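Local atomic coordinates of De novo designed switch protein caging a hemagglutinin binder (sCageHA267_1S) (Synthetic construct, PDB entry 7CBC), a protein that probably serves as a designed biosensor switch, a six-helix bundle that holds a hemagglutinin-binding domain in a caged state. Residues Ala25-Glu28 with Ala29-Arg32; Arg54-Ile57 with Lys58-Lys61; Ile252-Ser255 with Lys256-Ser259. All coordinates share one frame; numbering follows the deposited sequence.

Contact 1: Ala25-Glu28 with Ala29-Arg32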
ATOM      1  N   ALA A  25       7.428  -1.526   0.153  1.00 28.52           N
ATOM      2  CA  ALA A  25       7.828  -2.703   0.923  1.00 28.54           C
ATOM      3  C   ALA A  25       6.745  -3.784   0.924  1.00 29.52           C
ATOM      4  O   ALA A  25       7.043  -4.975   0.781  1.00 27.12           O
ATOM      5  CB  ALA A  25       8.160  -2.290   2.352  1.00 30.13           C
ATOM      6  N   LEU A  26       5.485  -3.388   1.136  1.00 24.90           N
ATOM      7  CA  LEU A  26       4.379  -4.336   1.114  1.00 25.35           C
ATOM      8  C   LEU A  26       4.227  -4.976  -0.257  1.00 28.49           C
ATOM      9  O   LEU A  26       3.930  -6.172  -0.364  1.00 25.46           O
ATOM     10  CB  LEU A  26       3.088  -3.641   1.519  1.00 24.39           C
ATOM     11  CG  LEU A  26       3.071  -3.247   2.996  1.00 30.13           C
ATOM     12  CD1 LEU A  26       1.758  -2.562   3.354  1.00 29.99           C
ATOM     13  CD2 LEU A  26       3.289  -4.475   3.853  1.00 26.80           C
ATOM     14  N   LEU A  27       4.430  -4.194  -1.318  1.00 22.38           N
ATOM     15  CA  LEU A  27       4.461  -4.755  -2.662  1.00 25.61           C
ATOM     16  C   LEU A  27       5.586  -5.775  -2.809  1.00 28.62           C
ATOM     17  O   LEU A  27       5.380  -6.865  -3.354  1.00 28.61           O
ATOM     18  CB  LEU A  27       4.621  -3.635  -3.684  1.00 27.42           C
ATOM     19  CG  LEU A  27       4.554  -4.130  -5.120  1.00 28.52           C
ATOM     20  CD1 LEU A  27       3.129  -4.558  -5.414  1.00 32.73           C
ATOM     21  CD2 LEU A  27       5.005  -3.045  -6.075  1.00 35.97           C
ATOM     22  N   GLU A  28       6.789  -5.428  -2.345  1.00 26.97           N
ATOM     23  CA  GLU A  28       7.913  -6.354  -2.400  1.00 28.07           C
ATOM     24  C   GLU A  28       7.568  -7.664  -1.695  1.00 31.78           C
ATOM     25  O   GLU A  28       7.732  -8.746  -2.264  1.00 29.99           O
ATOM     26  CB  GLU A  28       9.150  -5.716  -1.773  1.00 27.98           C
ATOM     27  CG  GLU A  28      10.469  -6.430  -2.088  1.00 33.46           C
ATOM     28  CD  GLU A  28      10.772  -7.611  -1.151  1.00 37.53           C
ATOM     29  OE1 GLU A  28      10.229  -7.651  -0.021  1.00 30.35           O
ATOM     30  OE2 GLU A  28      11.557  -8.506  -1.555  1.00 39.91           O
ATOM     31  N   ALA A  29       7.082  -7.575  -0.454  1.00 26.98           N
ATOM     32  CA  ALA A  29       6.739  -8.765   0.310  1.00 30.36           C
ATOM     33  C   ALA A  29       5.674  -9.589  -0.387  1.00 31.86           C
ATOM     34  O   ALA A  29       5.690 -10.821  -0.301  1.00 30.23           O
ATOM     35  CB  ALA A  29       6.262  -8.369   1.703  1.00 28.40           C
HETATM   36  N   MSE A  30       4.738  -8.933  -1.066  1.00 28.50           N
HETATM   37  CA  MSE A  30       3.700  -9.626  -1.812  1.00 34.41           C
HETATM   38  C   MSE A  30       4.315 -10.297  -3.037  1.00 30.91           C
HETATM   39  O   MSE A  30       3.901 -11.387  -3.433  1.00 32.89           O
HETATM   40  CB  MSE A  30       2.577  -8.648  -2.218  1.00 30.37           C
HETATM   41  CG  MSE A  30       1.429  -9.309  -2.994  1.00 37.26           C
HETATM   42 SE   MSE A  30       0.302  -8.001  -3.924  1.00 52.55          SE
HETATM   43  CE  MSE A  30       1.456  -7.650  -5.460  1.00 39.02           C
ATOM     44  N   ALA A  31       5.330  -9.652  -3.622  1.00 29.42           N
ATOM     45  CA  ALA A  31       6.063 -10.298  -4.707  1.00 32.49           C
ATOM     46  C   ALA A  31       6.792 -11.540  -4.209  1.00 35.04           C
ATOM     47  O   ALA A  31       6.776 -12.585  -4.875  1.00 34.82           O
ATOM     48  CB  ALA A  31       7.046  -9.322  -5.346  1.00 34.37           C
ATOM     49  N   ARG A  32       7.413 -11.459  -3.029  1.00 31.69           N
ATOM     50  CA  ARG A  32       8.098 -12.628  -2.484  1.00 32.61           C
ATOM     51  C   ARG A  32       7.116 -13.749  -2.183  1.00 34.57           C
ATOM     52  O   ARG A  32       7.366 -14.905  -2.543  1.00 29.67           O
ATOM     53  CB  ARG A  32       8.885 -12.271  -1.225  1.00 31.60           C
ATOM     54  CG  ARG A  32       9.845 -11.098  -1.371  1.00 34.08           C
ATOM     55  CD  ARG A  32      11.120 -11.452  -2.111  1.00 38.37           C
ATOM     56  NE  ARG A  32      10.888 -11.652  -3.535  1.00 35.40           N
ATOM     57  CZ  ARG A  32      10.818 -10.679  -4.436  1.00 40.26           C
ATOM     58  NH1 ARG A  32      10.969  -9.401  -4.077  1.00 40.71           N
ATOM     59  NH2 ARG A  32      10.594 -10.987  -5.706  1.00 38.70           N
TER
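Ala25 opens this local contact between successive turns of helix 3-46 by giving its carbonyl O to Ala29 N, 2.9 Å away in a nearly straight bond. Leu26 does the same one residue on, its O accepting from Met30 N. With Leu27 the side chains join in: its CD1 meets the CE methyl of Met30, a selenomethionine, at 3.5 Å. Met30 starts with CG anti to its backbone N (chi1 -179°) and bends at the last torsion, and that bend brings the methyl to the leucine. This is the inward seam of a long helix in a designed six-helix bundle: Leu27 also touches Leu221 and Ala266, and Met30 packs on Leu225 and Leu228 of helix 195-239. The Ala29 methyl touches Ile67 and Arg70 of helix 50-93. Glu28 makes the i to i+4 salt bridge on the outer side, its OE2 lying 2.7 Å from Arg32 NH1. The carboxylate oxygen sits at the edge of the guanidinium, within its plane, yet the nitrogen comes from above the carboxylate plane, the two planes being 48° apart. Replacing Glu28 by alanine is likely to leave Arg32 NH1 without its carboxylate, the guanidinium then relying on its other partners, such as Glu35. Arg32 bends at chi2 and chi3 to reach back, while its NH2 forms a second salt bridge, to Glu35.

Contact 2: Arg54-Ile57 with Lys58-Lys61; sequences RDEI and KEVK
Arg54, whose carbonyl O accepts from Lys58 N, holds its guanidinium with Ile57 CG1 at the edge, in the plane of the group, and its NH2 makes a salt bridge to Glu138 on helix 99-142. Asp55 and Lys58 lie side by side and point the same way; the ion pair between Asp55 OD1 and Lys58 NZ is long, at 4.0 Å. Here helix 50-93 runs as a regular alpha helix within the six-helix bundle, each carbonyl of 54-57 accepting the N-H four residues on, as in the 2.9 Å bond from Lys61 N to Ile57 O. Ile57 faces inward between two neighbouring helices, touching Leu40 on one and Ile134 and Val137 on the other. With CG1 anti to the carbonyl carbon (chi1 -72°), its CG2 stands anti to the backbone N, and there it meets the aliphatic CE of Lys61 at 4.0 Å. Val60 turns CG1 back over the preceding turn, 3.1 Å from Ile57 O, and packs on Leu36 and Leu40. Along another side, Glu56 OE1 and Glu59 OE1 come within 4.2 Å, a like-charge approach that would tend to push the two carboxylates apart.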
ATOM      1  N   ARG A  54       5.449 -33.097   3.118  1.00 53.51           N
ATOM      2  CA  ARG A  54       5.186 -32.440   4.392  1.00 55.27           C
ATOM      3  C   ARG A  54       6.345 -31.540   4.805  1.00 55.11           C
ATOM      4  O   ARG A  54       6.125 -30.524   5.470  1.00 56.33           O
ATOM      5  CB  ARG A  54       4.895 -33.469   5.480  1.00 56.61           C
ATOM      6  CG  ARG A  54       3.788 -34.462   5.123  1.00 65.42           C
ATOM      7  CD  ARG A  54       2.501 -33.776   4.655  1.00 65.45           C
ATOM      8  NE  ARG A  54       1.900 -32.937   5.694  1.00 63.46           N
ATOM      9  CZ  ARG A  54       1.763 -31.619   5.608  1.00 58.95           C
ATOM     10  NH1 ARG A  54       2.176 -30.975   4.526  1.00 58.73           N
ATOM     11  NH2 ARG A  54       1.206 -30.943   6.605  1.00 59.20           N
ATOM     12  N   ASP A  55       7.574 -31.886   4.405  1.00 57.12           N
ATOM     13  CA  ASP A  55       8.742 -31.076   4.741  1.00 53.38           C
ATOM     14  C   ASP A  55       8.784 -29.793   3.922  1.00 51.33           C
ATOM     15  O   ASP A  55       9.163 -28.732   4.434  1.00 47.89           O
ATOM     16  CB  ASP A  55      10.028 -31.880   4.515  1.00 56.18           C
ATOM     17  CG  ASP A  55      10.350 -32.818   5.669  1.00 58.98           C
ATOM     18  OD1 ASP A  55      10.090 -32.436   6.832  1.00 59.92           O
ATOM     19  OD2 ASP A  55      10.875 -33.931   5.408  1.00 64.46           O
ATOM     20  N   GLU A  56       8.421 -29.875   2.640  1.00 49.33           N
ATOM     21  CA  GLU A  56       8.471 -28.690   1.796  1.00 51.04           C
ATOM     22  C   GLU A  56       7.289 -27.772   2.072  1.00 49.73           C
ATOM     23  O   GLU A  56       7.416 -26.547   1.972  1.00 44.44           O
ATOM     24  CB  GLU A  56       8.525 -29.091   0.325  1.00 50.00           C
ATOM     25  CG  GLU A  56       9.710 -29.975  -0.010  1.00 54.16           C
ATOM     26  CD  GLU A  56      10.708 -29.277  -0.923  1.00 64.64           C
ATOM     27  OE1 GLU A  56      10.790 -28.032  -0.843  1.00 57.04           O
ATOM     28  OE2 GLU A  56      11.408 -29.980  -1.683  1.00 62.49           O
ATOM     29  N   ILE A  57       6.133 -28.340   2.418  1.00 45.49           N
ATOM     30  CA  ILE A  57       5.018 -27.521   2.886  1.00 47.92           C
ATOM     31  C   ILE A  57       5.415 -26.758   4.147  1.00 49.72           C
ATOM     32  O   ILE A  57       5.217 -25.541   4.242  1.00 39.54           O
ATOM     33  CB  ILE A  57       3.766 -28.384   3.116  1.00 46.71           C
ATOM     34  CG1 ILE A  57       3.170 -28.835   1.778  1.00 50.39           C
ATOM     35  CG2 ILE A  57       2.722 -27.627   3.934  1.00 47.33           C
ATOM     36  CD1 ILE A  57       2.344 -27.794   1.094  1.00 42.06           C
ATOM     37  N   LYS A  58       5.995 -27.459   5.129  1.00 48.04           N
ATOM     38  CA  LYS A  58       6.436 -26.784   6.347  1.00 47.51           C
ATOM     39  C   LYS A  58       7.428 -25.666   6.035  1.00 46.44           C
ATOM     40  O   LYS A  58       7.369 -24.583   6.637  1.00 43.92           O
ATOM     41  CB  LYS A  58       7.068 -27.785   7.317  1.00 49.72           C
ATOM     42  CG  LYS A  58       7.537 -27.147   8.636  1.00 48.95           C
ATOM     43  CD  LYS A  58       8.590 -27.985   9.357  1.00 54.79           C
ATOM     44  CE  LYS A  58       8.356 -29.485   9.141  1.00 58.70           C
ATOM     45  NZ  LYS A  58       9.079 -30.371  10.105  1.00 59.68           N
ATOM     46  N   GLU A  59       8.347 -25.908   5.096  1.00 39.83           N
ATOM     47  CA  GLU A  59       9.384 -24.928   4.822  1.00 45.49           C
ATOM     48  C   GLU A  59       8.829 -23.707   4.096  1.00 45.24           C
ATOM     49  O   GLU A  59       9.304 -22.597   4.325  1.00 37.55           O
ATOM     50  CB  GLU A  59      10.519 -25.563   4.019  1.00 49.02           C
ATOM     51  CG  GLU A  59      11.798 -24.726   3.999  1.00 54.33           C
ATOM     52  CD  GLU A  59      12.223 -24.316   2.593  1.00 62.20           C
ATOM     53  OE1 GLU A  59      11.505 -24.654   1.623  1.00 56.76           O
ATOM     54  OE2 GLU A  59      13.276 -23.645   2.456  1.00 65.98           O
ATOM     55  N   VAL A  60       7.838 -23.878   3.222  1.00 39.50           N
ATOM     56  CA  VAL A  60       7.247 -22.691   2.623  1.00 39.83           C
ATOM     57  C   VAL A  60       6.350 -21.988   3.636  1.00 42.29           C
ATOM     58  O   VAL A  60       6.235 -20.757   3.621  1.00 39.07           O
ATOM     59  CB  VAL A  60       6.494 -23.042   1.327  1.00 40.01           C
ATOM     60  CG1 VAL A  60       5.316 -23.936   1.622  1.00 44.88           C
ATOM     61  CG2 VAL A  60       6.042 -21.794   0.592  1.00 31.87           C
ATOM     62  N   LYS A  61       5.734 -22.729   4.558  1.00 39.44           N
ATOM     63  CA  LYS A  61       5.010 -22.069   5.638  1.00 38.40           C
ATOM     64  C   LYS A  61       5.947 -21.192   6.454  1.00 42.38           C
ATOM     65  O   LYS A  61       5.733 -19.980   6.579  1.00 39.55           O
ATOM     66  CB  LYS A  61       4.314 -23.098   6.527  1.00 39.76           C
ATOM     67  CG  LYS A  61       2.998 -23.592   5.955  1.00 44.53           C
ATOM     68  CD  LYS A  61       2.269 -24.489   6.937  1.00 45.55           C
ATOM     69  CE  LYS A  61       0.951 -24.979   6.363  1.00 46.54           C
ATOM     70  NZ  LYS A  61       0.362 -26.073   7.197  1.00 44.53           N
TER

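Contact 3: Ile252-Ser255 with Lys256-Ser259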
ATOM      1  N   ILE A 252       2.560 -22.881 -15.392  1.00 51.46           N
ATOM      2  CA  ILE A 252       3.208 -22.171 -14.299  1.00 45.44           C
ATOM      3  C   ILE A 252       4.147 -21.104 -14.844  1.00 51.52           C
ATOM      4  O   ILE A 252       4.161 -19.963 -14.364  1.00 49.32           O
ATOM      5  CB  ILE A 252       3.953 -23.164 -13.392  1.00 52.03           C
ATOM      6  CG1 ILE A 252       2.959 -24.076 -12.673  1.00 49.16           C
ATOM      7  CG2 ILE A 252       4.853 -22.428 -12.422  1.00 48.94           C
ATOM      8  CD1 ILE A 252       3.592 -25.313 -12.096  1.00 52.84           C
ATOM      9  N   ALA A 253       4.949 -21.459 -15.852  1.00 49.06           N
ATOM     10  CA  ALA A 253       5.811 -20.464 -16.482  1.00 50.30           C
ATOM     11  C   ALA A 253       4.999 -19.272 -16.985  1.00 48.77           C
ATOM     12  O   ALA A 253       5.400 -18.115 -16.808  1.00 48.17           O
ATOM     13  CB  ALA A 253       6.599 -21.105 -17.621  1.00 50.27           C
ATOM     14  N   ARG A 254       3.843 -19.543 -17.595  1.00 46.92           N
ATOM     15  CA  ARG A 254       2.945 -18.484 -18.039  1.00 44.32           C
ATOM     16  C   ARG A 254       2.419 -17.679 -16.854  1.00 48.95           C
ATOM     17  O   ARG A 254       2.297 -16.449 -16.932  1.00 47.17           O
ATOM     18  CB  ARG A 254       1.799 -19.108 -18.843  1.00 50.84           C
ATOM     19  CG  ARG A 254       0.663 -18.184 -19.276  1.00 50.30           C
ATOM     20  CD  ARG A 254      -0.244 -18.876 -20.330  1.00 54.75           C
ATOM     21  NE  ARG A 254      -1.290 -19.739 -19.767  1.00 48.31           N
ATOM     22  CZ  ARG A 254      -1.289 -21.070 -19.836  1.00 56.92           C
ATOM     23  NH1 ARG A 254      -0.288 -21.705 -20.435  1.00 59.71           N
ATOM     24  NH2 ARG A 254      -2.290 -21.777 -19.308  1.00 50.54           N
ATOM     25  N   SER A 255       2.112 -18.355 -15.744  1.00 48.65           N
ATOM     26  CA  SER A 255       1.644 -17.657 -14.554  1.00 46.97           C
ATOM     27  C   SER A 255       2.752 -16.844 -13.900  1.00 46.53           C
ATOM     28  O   SER A 255       2.476 -15.787 -13.321  1.00 45.18           O
ATOM     29  CB  SER A 255       1.057 -18.648 -13.551  1.00 45.74           C
ATOM     30  OG  SER A 255      -0.300 -18.910 -13.850  1.00 48.05           O
ATOM     31  N   LYS A 256       4.003 -17.305 -13.974  1.00 43.92           N
ATOM     32  CA  LYS A 256       5.094 -16.485 -13.457  1.00 44.48           C
ATOM     33  C   LYS A 256       5.259 -15.209 -14.281  1.00 49.02           C
ATOM     34  O   LYS A 256       5.472 -14.123 -13.723  1.00 48.67           O
ATOM     35  CB  LYS A 256       6.389 -17.294 -13.417  1.00 47.10           C
ATOM     36  CG  LYS A 256       7.439 -16.730 -12.475  1.00 49.37           C
ATOM     37  CD  LYS A 256       8.570 -17.718 -12.207  1.00 47.06           C
ATOM     38  CE  LYS A 256       9.493 -17.194 -11.104  1.00 51.60           C
ATOM     39  NZ  LYS A 256       8.982 -17.503  -9.729  1.00 47.14           N
ATOM     40  N   ARG A 257       5.120 -15.307 -15.608  1.00 50.69           N
ATOM     41  CA  ARG A 257       5.254 -14.123 -16.454  1.00 48.26           C
ATOM     42  C   ARG A 257       4.177 -13.090 -16.149  1.00 45.12           C
ATOM     43  O   ARG A 257       4.463 -11.887 -16.096  1.00 44.34           O
ATOM     44  CB  ARG A 257       5.198 -14.510 -17.933  1.00 51.31           C
ATOM     45  CG  ARG A 257       6.442 -15.204 -18.467  1.00 52.90           C
ATOM     46  CD  ARG A 257       6.386 -15.308 -19.988  1.00 54.28           C
ATOM     47  NE  ARG A 257       5.105 -15.827 -20.475  1.00 48.35           N
ATOM     48  CZ  ARG A 257       4.850 -17.112 -20.705  1.00 52.63           C
ATOM     49  NH1 ARG A 257       5.785 -18.029 -20.478  1.00 48.42           N
ATOM     50  NH2 ARG A 257       3.654 -17.481 -21.156  1.00 49.60           N
ATOM     51  N   GLU A 258       2.929 -13.533 -15.956  1.00 42.83           N
ATOM     52  CA  GLU A 258       1.853 -12.574 -15.712  1.00 47.29           C
ATOM     53  C   GLU A 258       1.929 -12.005 -14.300  1.00 42.95           C
ATOM     54  O   GLU A 258       1.623 -10.826 -14.087  1.00 41.71           O
ATOM     55  CB  GLU A 258       0.490 -13.220 -15.967  1.00 46.12           C
ATOM     56  CG  GLU A 258      -0.704 -12.236 -15.963  1.00 42.93           C
ATOM     57  CD  GLU A 258      -0.682 -11.227 -17.117  1.00 45.28           C
ATOM     58  OE1 GLU A 258      -1.304 -10.149 -16.978  1.00 45.82           O
ATOM     59  OE2 GLU A 258      -0.049 -11.509 -18.162  1.00 45.51           O
ATOM     60  N   SER A 259       2.336 -12.821 -13.323  1.00 43.77           N
ATOM     61  CA  SER A 259       2.589 -12.300 -11.981  1.00 41.58           C
ATOM     62  C   SER A 259       3.605 -11.166 -12.014  1.00 41.62           C
ATOM     63  O   SER A 259       3.438 -10.152 -11.324  1.00 40.75           O
ATOM     64  CB  SER A 259       3.076 -13.417 -11.054  1.00 40.83           C
ATOM     65  OG  SER A 259       2.011 -14.270 -10.687  1.00 38.90           O
TER
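Successive i to i+4 bonds tie 252-255 to 256-259, the next turn of helix 245-268, from Lys256 N to Ile252 O at 2.7 Å through to Ser259 N on Ser255 O at 3.0 Å. Across the solvent-facing side, Arg257 folds its guanidinium back over the preceding turn. The CA of Arg254 lies over one face of that group, 3.3 Å above its plane and offset toward the rim, while NH2 of Arg257 comes 3.4 Å from Arg254 CB. The bend at chi3 (-48°), together with the turn about CD-NE, brings the head of Arg257 back along the helix. The two guanidinium planes are 49° apart. Arg254 itself sets out with CG anti to the backbone N, and its CB and CG provide the aliphatic surface for its neighbour's NH2. Glu258 turns elsewhere, pairing with Arg261. On the buried side Ser259 doubles its grip on Ser255 O: OG donates to it at 3.1 Å in addition to the backbone N, and the two donors approach from opposite faces of the carbonyl plane. The same hydroxyl is hydrogen-bonded to Gln34 of helix 3-46, while Ile252 packs on Val41 of that helix and Leu235 of helix 195-239. Bonding to both its own backbone and a side chain of helix 3-46, the serine hydroxyl has its polarity met inside the bundle, whereas the arginine pair meets chiefly through aliphatic carbon and a guanidinium face.

How the contacts relate
All three are local contacts between successive turns of bundle helices, and none touches another. Contact 1, on helix 3-46, is the most central, its centre about 10 Å from the centre of the chain, and mostly buried; the centres of contacts 2 and 3 lie about 28 and 23 Å from it, and both are partly buried. Helix 3-46 links them, since residues of helices 50-93 and 245-268 in contacts 2 and 3 pack against it. The chemistry follows place: contact 1 joins an apolar leucine-selenomethionine pair to a short salt bridge, contact 2 has a long ion pair and neighbouring like charges, and contact 3 combines a buried serine hydroxyl with an outer arginine pair.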